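Local coordinates for protein carbon monoxide oxidation system transcription regulator CooA-1 (Carboxydothermus hydrogenoformans, PDB 6CPB) that senses carbon monoxide through a heme held in this domain and, as the whole protein, probably acts as a DNA-binding transcription regulator, at residues V48-V53 with D88-Y93; R54-Y59 with R80-A85; G72-T77 with L111-V116. All coordinates share one frame; numbering follows the deposited sequence. Where two conformers were deposited one is given.

In the fold
The three contacts tie together the beta sandwich of the heme domain and its long helix. Contacts 1 and 2 share strand 52-59, and Val53 CB of contact 1 packs 3.5 Å from Gln84 O of contact 2. Contact 3 joins the same sheet as contact 1: Val48 O lies 2.8 Å from Gly72 N, a probable hydrogen bond. Between contacts 2 and 3 the link is apolar, Val55 CG1 meeting Phe75 CE2 at 3.7 Å. After 72-77 come His78, the axial heme-iron ligand, Thr79 and Arg80, which contact heme in structures of this protein, though none is bound to this chain here; the nearest side-chain atoms of Phe75 and Thr79 are about 3 Å apart.

Contact 1 (V48-V53 with D88-Y93); sequences VKSGRV and DTTILY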
loop_
_atom_site.group_PDB
_atom_site.type_symbol
_atom_site.label_atom_id
_atom_site.label_comp_id
_atom_site.label_asym_id
_atom_site.label_seq_id
_atom_site.Cartn_x
_atom_site.Cartn_y
_atom_site.Cartn_z
ATOM N N VAL A 48 -12.799 -5.160 -8.036
ATOM C CA VAL A 48 -13.350 -6.457 -8.421
ATOM C C VAL A 48 -14.804 -6.512 -7.962
ATOM O O VAL A 48 -15.091 -6.587 -6.766
ATOM C CB VAL A 48 -12.542 -7.621 -7.839
ATOM C CG1 VAL A 48 -13.109 -8.943 -8.334
ATOM C CG2 VAL A 48 -11.078 -7.506 -8.219
ATOM N N LYS A 49 -15.728 -6.455 -8.917
ATOM C CA LYS A 49 -17.149 -6.532 -8.596
ATOM C C LYS A 49 -17.592 -7.974 -8.363
ATOM O O LYS A 49 -18.373 -8.256 -7.450
ATOM C CB LYS A 49 -17.953 -5.893 -9.732
ATOM C CG LYS A 49 -19.459 -5.959 -9.560
ATOM C CD LYS A 49 -20.169 -5.194 -10.661
ATOM C CE LYS A 49 -21.677 -5.363 -10.583
ATOM N NZ LYS A 49 -22.338 -4.500 -11.599
ATOM N N SER A 50 -17.106 -8.894 -9.185
ATOM C CA SER A 50 -17.352 -10.317 -9.009
ATOM C C SER A 50 -16.160 -11.062 -9.584
ATOM O O SER A 50 -15.488 -10.570 -10.493
ATOM C CB SER A 50 -18.648 -10.754 -9.693
ATOM O OG SER A 50 -18.594 -10.506 -11.080
ATOM N N GLY A 51 -15.896 -12.252 -9.047
ATOM C CA GLY A 51 -14.768 -13.047 -9.484
ATOM C C GLY A 51 -13.577 -12.909 -8.568
ATOM O O GLY A 51 -13.725 -12.717 -7.363
ATOM N N ARG A 52 -12.385 -13.069 -9.126
ATOM C CA ARG A 52 -11.178 -13.210 -8.324
ATOM C C ARG A 52 -10.008 -12.993 -9.265
ATOM O O ARG A 52 -10.016 -13.530 -10.378
ATOM C CB ARG A 52 -11.133 -14.613 -7.721
ATOM C CG ARG A 52 -9.989 -14.842 -6.759
ATOM C CD ARG A 52 -10.202 -16.136 -6.005
ATOM N NE ARG A 52 -10.074 -17.264 -6.914
ATOM C CZ ARG A 52 -9.235 -18.285 -6.770
ATOM N NH1 ARG A 52 -8.431 -18.374 -5.719
ATOM N NH2 ARG A 52 -9.222 -19.234 -7.689
ATOM N N VAL A 53 -9.021 -12.205 -8.838
ATOM C CA VAL A 53 -7.877 -11.910 -9.689
ATOM C C VAL A 53 -6.574 -12.144 -8.936
ATOM O O VAL A 53 -6.506 -12.052 -7.707
ATOM C CB VAL A 53 -7.909 -10.487 -10.286
ATOM C CG1 VAL A 53 -9.212 -10.237 -11.035
ATOM C CG2 VAL A 53 -7.709 -9.453 -9.228
ATOM N N ASP A 88 -14.134 -16.290 -14.066
ATOM C CA ASP A 88 -14.855 -15.216 -14.734
ATOM C C ASP A 88 -15.021 -14.051 -13.762
ATOM O O ASP A 88 -15.445 -14.233 -12.618
ATOM C CB ASP A 88 -16.220 -15.713 -15.204
ATOM C CG ASP A 88 -16.128 -16.709 -16.352
ATOM O OD1 ASP A 88 -15.017 -16.933 -16.890
ATOM O OD2 ASP A 88 -17.176 -17.283 -16.701
ATOM N N THR A 89 -14.679 -12.849 -14.225
ATOM C CA THR A 89 -14.545 -11.678 -13.366
ATOM C C THR A 89 -15.152 -10.456 -14.043
ATOM O O THR A 89 -15.014 -10.278 -15.256
ATOM C CB THR A 89 -13.052 -11.452 -13.078
ATOM O OG1 THR A 89 -12.562 -12.502 -12.253
ATOM C CG2 THR A 89 -12.778 -10.135 -12.380
ATOM N N THR A 90 -15.808 -9.613 -13.248
ATOM C CA THR A 90 -16.222 -8.285 -13.679
ATOM C C THR A 90 -15.537 -7.261 -12.799
ATOM O O THR A 90 -15.507 -7.413 -11.579
ATOM C CB THR A 90 -17.743 -8.121 -13.568
ATOM O OG1 THR A 90 -18.374 -9.055 -14.449
ATOM C CG2 THR A 90 -18.191 -6.718 -13.951
ATOM N N ILE A 91 -15.011 -6.216 -13.429
ATOM C CA ILE A 91 -14.417 -5.096 -12.709
ATOM C C ILE A 91 -15.156 -3.809 -13.037
ATOM O O ILE A 91 -15.800 -3.671 -14.080
ATOM C CB ILE A 91 -12.919 -4.903 -12.983
ATOM C CG1 ILE A 91 -12.687 -4.304 -14.375
ATOM C CG2 ILE A 91 -12.161 -6.205 -12.758
ATOM C CD1 ILE A 91 -11.222 -4.065 -14.713
ATOM N N LEU A 92 -15.030 -2.857 -12.115
ATOM C CA LEU A 92 -15.364 -1.454 -12.329
ATOM C C LEU A 92 -14.057 -0.677 -12.291
ATOM O O LEU A 92 -13.239 -0.905 -11.399
ATOM C CB LEU A 92 -16.294 -0.946 -11.220
ATOM C CG LEU A 92 -17.684 -1.577 -11.191
ATOM C CD1 LEU A 92 -18.484 -0.994 -10.038
ATOM C CD2 LEU A 92 -18.426 -1.371 -12.513
ATOM N N TYR A 93 -13.853 0.248 -13.234
ATOM C CA TYR A 93 -12.608 1.013 -13.247
ATOM C C TYR A 93 -12.844 2.481 -13.572
ATOM O O TYR A 93 -13.812 2.846 -14.241
ATOM C CB TYR A 93 -11.568 0.421 -14.217
ATOM C CG TYR A 93 -11.965 0.441 -15.674
ATOM C CD1 TYR A 93 -12.688 -0.599 -16.216
ATOM C CD2 TYR A 93 -11.597 1.483 -16.511
ATOM C CE1 TYR A 93 -13.040 -0.611 -17.542
ATOM C CE2 TYR A 93 -11.936 1.476 -17.851
ATOM C CZ TYR A 93 -12.671 0.431 -18.350
ATOM O OH TYR A 93 -13.031 0.396 -19.674
HETATM O O HOH W 1 -17.828 -12.892 -12.176
#
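Lys49 and Thr90 run alongside each other in the same direction. With CG anti to the backbone N (chi1 177°) and the chain extended, Lys49 brings its CB to 3.4 Å from Thr90 O and its CD past Thr90 CG2 at 4.1 Å, before NZ goes on to a salt bridge with Glu26. Ser50 holds OG in the crowded position between its backbone N and carbonyl carbon (chi1 60°), which sets OG against Thr90 CB at 3.6 Å and lets it share a water with Asp88 O. Val53 and Thr89 instead meet nearly perpendicularly, Val53 CG1 touching Thr89 CG2 at 3.8 Å. Thr89 OG1 accepts the N-H of Arg52 at 3.2 Å and is also hydrogen-bonded to Glu87 O.

The backbone beneath is a classic beta bulge. Thr90 O is gripped in its carbonyl plane by two donors, Lys49 N at 2.8 Å and Ser50 N at 3.2 Å, while Thr90 N returns a bond to Ser50 O at 2.9 Å from above that carbonyl's plane. Beyond the bulge comes Gly51, where a CB would collide with Thr89 OG1 and Asp88 O.

The chain bends sharply at Lys49, so strands 44-50 and 52-59 belong to different sheets of the sandwich. Strand 25-29 flanks Thr90, strand 34-36 packs on Val53 and Ile91, and strand 62-70 lies alongside Arg52 and Val53.

Contact 2 (R54-Y59 with R80-A85); sequences RVYLAY and RAFIQA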
loop_
_atom_site.group_PDB
_atom_site.type_symbol
_atom_site.label_atom_id
_atom_site.label_comp_id
_atom_site.label_asym_id
_atom_site.label_seq_id
_atom_site.Cartn_x
_atom_site.Cartn_y
_atom_site.Cartn_z
ATOM N N ARG A 54 -5.531 -12.432 -9.707
ATOM C CA ARG A 54 -4.196 -12.665 -9.192
ATOM C C ARG A 54 -3.301 -11.525 -9.636
ATOM O O ARG A 54 -3.231 -11.223 -10.828
ATOM C CB ARG A 54 -3.675 -14.002 -9.733
ATOM C CG ARG A 54 -2.352 -14.448 -9.144
ATOM C CD ARG A 54 -1.965 -15.840 -9.609
ATOM N NE ARG A 54 -1.679 -15.893 -11.042
ATOM C CZ ARG A 54 -0.462 -15.861 -11.583
ATOM N NH1 ARG A 54 0.628 -15.774 -10.835
ATOM N NH2 ARG A 54 -0.333 -15.930 -12.898
ATOM N N VAL A 55 -2.592 -10.936 -8.682
ATOM C CA VAL A 55 -1.588 -9.914 -8.943
ATOM C C VAL A 55 -0.236 -10.606 -8.878
ATOM O O VAL A 55 0.039 -11.334 -7.920
ATOM C CB VAL A 55 -1.667 -8.782 -7.904
ATOM C CG1 VAL A 55 -0.658 -7.706 -8.219
ATOM C CG2 VAL A 55 -3.071 -8.196 -7.853
ATOM N N TYR A 56 0.602 -10.399 -9.890
ATOM C CA TYR A 56 1.864 -11.125 -9.940
ATOM C C TYR A 56 2.932 -10.330 -10.678
ATOM O O TYR A 56 2.656 -9.349 -11.383
ATOM C CB TYR A 56 1.677 -12.508 -10.583
ATOM C CG TYR A 56 1.283 -12.522 -12.039
ATOM C CD1 TYR A 56 -0.041 -12.366 -12.423
ATOM C CD2 TYR A 56 2.222 -12.731 -13.030
ATOM C CE1 TYR A 56 -0.412 -12.408 -13.746
ATOM C CE2 TYR A 56 1.857 -12.777 -14.374
ATOM C CZ TYR A 56 0.540 -12.616 -14.725
ATOM O OH TYR A 56 0.155 -12.638 -16.053
ATOM N N LEU A 57 4.175 -10.767 -10.479
ATOM C CA LEU A 57 5.330 -10.246 -11.191
ATOM C C LEU A 57 5.879 -11.360 -12.071
ATOM O O LEU A 57 6.013 -12.495 -11.623
ATOM C CB LEU A 57 6.403 -9.788 -10.188
ATOM C CG LEU A 57 7.788 -9.318 -10.656
ATOM C CD1 LEU A 57 8.452 -8.472 -9.588
ATOM C CD2 LEU A 57 8.739 -10.490 -10.954
ATOM N N ALA A 58 6.205 -11.036 -13.314
ATOM C CA ALA A 58 6.894 -11.940 -14.215
ATOM C C ALA A 58 8.045 -11.170 -14.828
ATOM O O ALA A 58 7.862 -10.041 -15.294
ATOM C CB ALA A 58 5.962 -12.443 -15.314
ATOM N N TYR A 59 9.227 -11.770 -14.830
ATOM C CA TYR A 59 10.418 -11.108 -15.338
ATOM C C TYR A 59 11.414 -12.204 -15.664
ATOM O O TYR A 59 11.626 -13.108 -14.843
ATOM C CB TYR A 59 10.988 -10.192 -14.264
ATOM C CG TYR A 59 12.211 -9.420 -14.665
ATOM C CD1 TYR A 59 12.147 -8.380 -15.573
ATOM C CD2 TYR A 59 13.430 -9.702 -14.102
ATOM C CE1 TYR A 59 13.277 -7.651 -15.912
ATOM C CE2 TYR A 59 14.559 -8.986 -14.433
ATOM C CZ TYR A 59 14.483 -7.963 -15.333
ATOM O OH TYR A 59 15.632 -7.252 -15.626
ATOM N N ARG A 80 3.594 -1.651 -11.652
ATOM C CA ARG A 80 4.624 -2.590 -12.099
ATOM C C ARG A 80 4.192 -4.052 -11.986
ATOM O O ARG A 80 5.033 -4.952 -11.923
ATOM C CB ARG A 80 5.973 -2.345 -11.412
ATOM C CG ARG A 80 6.511 -0.945 -11.634
ATOM C CD ARG A 80 7.913 -0.814 -11.067
ATOM N NE ARG A 80 8.190 0.549 -10.618
ATOM C CZ ARG A 80 8.926 1.450 -11.264
ATOM N NH1 ARG A 80 9.504 1.166 -12.423
ATOM N NH2 ARG A 80 9.088 2.654 -10.730
ATOM N N ALA A 81 2.891 -4.313 -12.031
ATOM C CA ALA A 81 2.357 -5.645 -11.793
ATOM C C ALA A 81 1.476 -6.109 -12.946
ATOM O O ALA A 81 0.878 -5.305 -13.671
ATOM C CB ALA A 81 1.536 -5.660 -10.509
ATOM N N PHE A 82 1.385 -7.434 -13.078
ATOM C CA PHE A 82 0.415 -8.096 -13.929
ATOM C C PHE A 82 -0.794 -8.476 -13.093
ATOM O O PHE A 82 -0.677 -8.776 -11.904
ATOM C CB PHE A 82 0.992 -9.413 -14.483
ATOM C CG PHE A 82 2.144 -9.261 -15.452
ATOM C CD1 PHE A 82 3.435 -9.032 -15.011
ATOM C CD2 PHE A 82 1.930 -9.387 -16.812
ATOM C CE1 PHE A 82 4.488 -8.915 -15.929
ATOM C CE2 PHE A 82 2.962 -9.261 -17.714
ATOM C CZ PHE A 82 4.241 -9.038 -17.272
ATOM N N ILE A 83 -1.956 -8.500 -13.737
ATOM C CA ILE A 83 -3.204 -8.884 -13.088
ATOM C C ILE A 83 -3.943 -9.838 -14.013
ATOM O O ILE A 83 -4.185 -9.505 -15.177
ATOM C CB ILE A 83 -4.081 -7.669 -12.730
ATOM C CG1 ILE A 83 -3.330 -6.710 -11.780
ATOM C CG2 ILE A 83 -5.353 -8.132 -12.032
ATOM C CD1 ILE A 83 -2.880 -5.469 -12.413
ATOM N N GLN A 84 -4.306 -11.013 -13.488
ATOM C CA GLN A 84 -4.948 -12.081 -14.249
ATOM C C GLN A 84 -6.223 -12.564 -13.562
ATOM O O GLN A 84 -6.263 -12.727 -12.343
ATOM C CB GLN A 84 -3.976 -13.259 -14.397
ATOM C CG GLN A 84 -4.578 -14.474 -15.086
ATOM C CD GLN A 84 -3.613 -15.610 -15.150
ATOM O OE1 GLN A 84 -3.003 -15.969 -14.142
ATOM N NE2 GLN A 84 -3.445 -16.181 -16.332
ATOM N N ALA A 85 -7.256 -12.839 -14.354
ATOM C CA ALA A 85 -8.489 -13.396 -13.804
ATOM C C ALA A 85 -8.293 -14.866 -13.431
ATOM O O ALA A 85 -7.797 -15.661 -14.234
ATOM C CB ALA A 85 -9.611 -13.276 -14.829
#
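Tyr56 lays its ring over the CB of Phe82, a CH-pi contact with Phe82 CB 3.3 Å from the centroid of the Tyr56 ring. The two residues are a hydrogen-bonded pair on neighbouring strands 52-59 and 82-85 of one antiparallel sheet, part of the jelly-roll sandwich of the cyclic nucleotide-binding fold. The rings are nearly parallel, 17° apart, but displaced enough that little of one lies over the other. Against the opposite face of Tyr56 lies the Arg54 guanidinium, its NH2 3.5 Å above the plane; Tyr56 CG, between its backbone N and carbonyl carbon (chi1 66°), places the ring there. An alanine here would probably leave the guanidinium and Phe82 CB without the ring that now lies between them.

Tyr56 and Phe82 exchange two backbone bonds of 2.9 Å, Tyr56 N to Phe82 O and Phe82 N to Tyr56 O. On the other face of the sheet Val55 CG1 touches Ala81 CB at 3.8 Å, with Phe75 packing on Val55 and Ile83. Arg54 forms a salt bridge with Glu63 through NH1, while its NH2 donates to Gln84 OE1 at 2.9 Å, the oxygen lying in the guanidinium plane but the nitrogen standing above the amide plane of Gln84.

Contact 3 (G72-T77 with L111-V116); sequences GDIFCT and LNMVKV. With SO4 (sulfate ion), chain D.
Polar bonds gather where the turn leading into strand 74-76 meets residues 111-116 of helix 108-135. Asp73 OD1 takes two donors from the helix. Asn112 ND2 reaches the anti lone pair of Asp73 OD1 at 3.1 Å along an almost straight line (173°), the amide and carboxylate nearly coplanar. Lys115 NZ comes from above the carboxylate plane and makes a salt bridge of 3.0 Å with the same OD1, its chain turning at the second and third torsions to get there. The other end of the amide is used as well: Asn112 OD1 accepts the N-H of Ile74 in its carbonyl plane, a short bond of 2.8 Å but a bent one (137°). Asp73 OD2 is held by Glu70 N, and Asn112 ND2 has a further partner in Thr6.

A water bridges the backbones, donating to Ile74 O at 2.8 Å and to Met113 O at 3.3 Å. A weak bond of 3.2 Å runs from Lys115 NZ to O4 of a sulfate ion, probably from the crystallisation liquor.

The apolar contacts are fewer. Ile74 CG2 rests on Met113 CB at 3.6 Å, Phe75 CD1 approaches Val116 CG1 at 4.2 Å, and both Val116 methyls lie against Ile74 O. The axes of the short segments 74-76 and 111-116 cross at 70°.

Bonds at both ends leave the Asn112 amide little freedom to flip, and the paired donors on OD1 would favour a charged carboxylate despite its burial; this polar group joins the segment just before the heme-binding residues His78 to Arg80 to helix 108-135, which also packs on the second subunit.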
loop_
_atom_site.group_PDB
_atom_site.type_symbol
_atom_site.label_atom_id
_atom_site.label_comp_id
_atom_site.label_asym_id
_atom_site.label_seq_id
_atom_site.Cartn_x
_atom_site.Cartn_y
_atom_site.Cartn_z
ATOM N N GLY A 72 -14.780 -7.345 -4.115
ATOM C CA GLY A 72 -14.773 -6.306 -3.109
ATOM C C GLY A 72 -13.411 -5.742 -2.797
ATOM O O GLY A 72 -13.314 -4.872 -1.930
ATOM N N ASP A 73 -12.365 -6.198 -3.478
ATOM C CA ASP A 73 -11.030 -5.626 -3.350
ATOM C C ASP A 73 -10.720 -4.698 -4.520
ATOM O O ASP A 73 -11.202 -4.885 -5.643
ATOM C CB ASP A 73 -9.946 -6.712 -3.309
ATOM C CG ASP A 73 -9.871 -7.447 -1.985
ATOM O OD1 ASP A 73 -10.144 -6.853 -0.928
ATOM O OD2 ASP A 73 -9.462 -8.639 -2.007
ATOM N N ILE A 74 -9.883 -3.699 -4.243
ATOM C CA ILE A 74 -9.533 -2.649 -5.195
ATOM C C ILE A 74 -8.019 -2.593 -5.378
ATOM O O ILE A 74 -7.254 -2.882 -4.456
ATOM C CB ILE A 74 -10.113 -1.302 -4.675
ATOM C CG1 ILE A 74 -10.260 -0.259 -5.786
ATOM C CG2 ILE A 74 -9.308 -0.748 -3.531
ATOM C CD1 ILE A 74 -11.108 0.928 -5.370
ATOM N N PHE A 75 -7.589 -2.217 -6.578
ATOM C CA PHE A 75 -6.165 -2.100 -6.904
ATOM C C PHE A 75 -6.035 -1.098 -8.058
ATOM O O PHE A 75 -6.974 -0.350 -8.345
ATOM C CB PHE A 75 -5.563 -3.502 -7.124
ATOM C CG PHE A 75 -4.050 -3.529 -7.302
ATOM C CD1 PHE A 75 -3.197 -2.825 -6.460
ATOM C CD2 PHE A 75 -3.498 -4.269 -8.330
ATOM C CE1 PHE A 75 -1.826 -2.847 -6.666
ATOM C CE2 PHE A 75 -2.137 -4.309 -8.524
ATOM C CZ PHE A 75 -1.299 -3.604 -7.684
ATOM N N CYS A 76 -4.870 -1.048 -8.705
ATOM C CA CYS A 76 -4.619 -0.003 -9.675
ATOM C C CYS A 76 -3.501 -0.433 -10.611
ATOM O O CYS A 76 -2.712 -1.336 -10.307
ATOM C CB CYS A 76 -4.231 1.287 -8.964
ATOM S SG CYS A 76 -2.867 1.071 -7.786
ATOM N N THR A 77 -3.448 0.237 -11.756
ATOM C CA THR A 77 -2.335 0.085 -12.676
ATOM C C THR A 77 -1.202 1.018 -12.241
ATOM O O THR A 77 -1.240 1.612 -11.160
ATOM C CB THR A 77 -2.787 0.337 -14.106
ATOM O OG1 THR A 77 -3.181 1.708 -14.213
ATOM C CG2 THR A 77 -3.929 -0.577 -14.506
ATOM N N LEU A 111 -9.812 2.815 2.065
ATOM C CA LEU A 111 -9.407 1.940 3.156
ATOM C C LEU A 111 -9.145 0.526 2.668
ATOM O O LEU A 111 -8.217 -0.141 3.140
ATOM C CB LEU A 111 -10.446 1.950 4.270
ATOM C CG LEU A 111 -10.462 3.233 5.115
ATOM C CD1 LEU A 111 -11.520 3.159 6.194
ATOM C CD2 LEU A 111 -9.104 3.512 5.747
ATOM N N ASN A 112 -9.935 0.057 1.717
ATOM C CA ASN A 112 -9.614 -1.225 1.125
ATOM C C ASN A 112 -8.320 -1.138 0.333
ATOM O O ASN A 112 -7.508 -2.074 0.353
ATOM C CB ASN A 112 -10.767 -1.720 0.254
ATOM C CG ASN A 112 -10.473 -3.056 -0.363
ATOM O OD1 ASN A 112 -10.018 -3.140 -1.496
ATOM N ND2 ASN A 112 -10.707 -4.117 0.393
ATOM N N MET A 113 -8.093 -0.020 -0.354
ATOM C CA MET A 113 -6.871 0.137 -1.125
ATOM C C MET A 113 -5.640 0.079 -0.228
ATOM O O MET A 113 -4.621 -0.519 -0.596
ATOM C CB MET A 113 -6.919 1.450 -1.897
ATOM C CG MET A 113 -5.729 1.641 -2.794
ATOM S SD MET A 113 -5.885 3.060 -3.848
ATOM C CE MET A 113 -6.994 2.418 -5.109
ATOM N N VAL A 114 -5.707 0.714 0.942
ATOM C CA VAL A 114 -4.611 0.642 1.904
ATOM C C VAL A 114 -4.358 -0.799 2.318
ATOM O O VAL A 114 -3.209 -1.246 2.395
ATOM C CB VAL A 114 -4.915 1.539 3.123
ATOM C CG1 VAL A 114 -3.987 1.220 4.286
ATOM C CG2 VAL A 114 -4.820 3.013 2.751
ATOM N N LYS A 115 -5.424 -1.542 2.606
ATOM C CA LYS A 115 -5.283 -2.936 3.023
ATOM C C LYS A 115 -4.606 -3.766 1.929
ATOM O O LYS A 115 -3.668 -4.534 2.200
ATOM C CB LYS A 115 -6.674 -3.476 3.379
ATOM C CG LYS A 115 -6.716 -4.870 3.968
ATOM C CD LYS A 115 -6.742 -5.966 2.929
ATOM C CE LYS A 115 -7.954 -5.912 2.025
ATOM N NZ LYS A 115 -8.024 -7.139 1.177
ATOM N N VAL A 116 -5.074 -3.619 0.686
ATOM C CA VAL A 116 -4.534 -4.375 -0.445
ATOM C C VAL A 116 -3.069 -4.021 -0.684
ATOM O O VAL A 116 -2.213 -4.911 -0.831
ATOM C CB VAL A 116 -5.389 -4.129 -1.706
ATOM C CG1 VAL A 116 -4.689 -4.650 -2.950
ATOM C CG2 VAL A 116 -6.768 -4.762 -1.572
HETATM S S SO4 D . -11.141 -7.337 4.152
HETATM O O1 SO4 D . -12.588 -7.264 4.349
HETATM O O2 SO4 D . -10.513 -6.170 4.771
HETATM O O3 SO4 D . -10.625 -8.555 4.772
HETATM O O4 SO4 D . -10.857 -7.358 2.719
HETATM O O HOH W 2 -4.961 -1.446 -3.714
#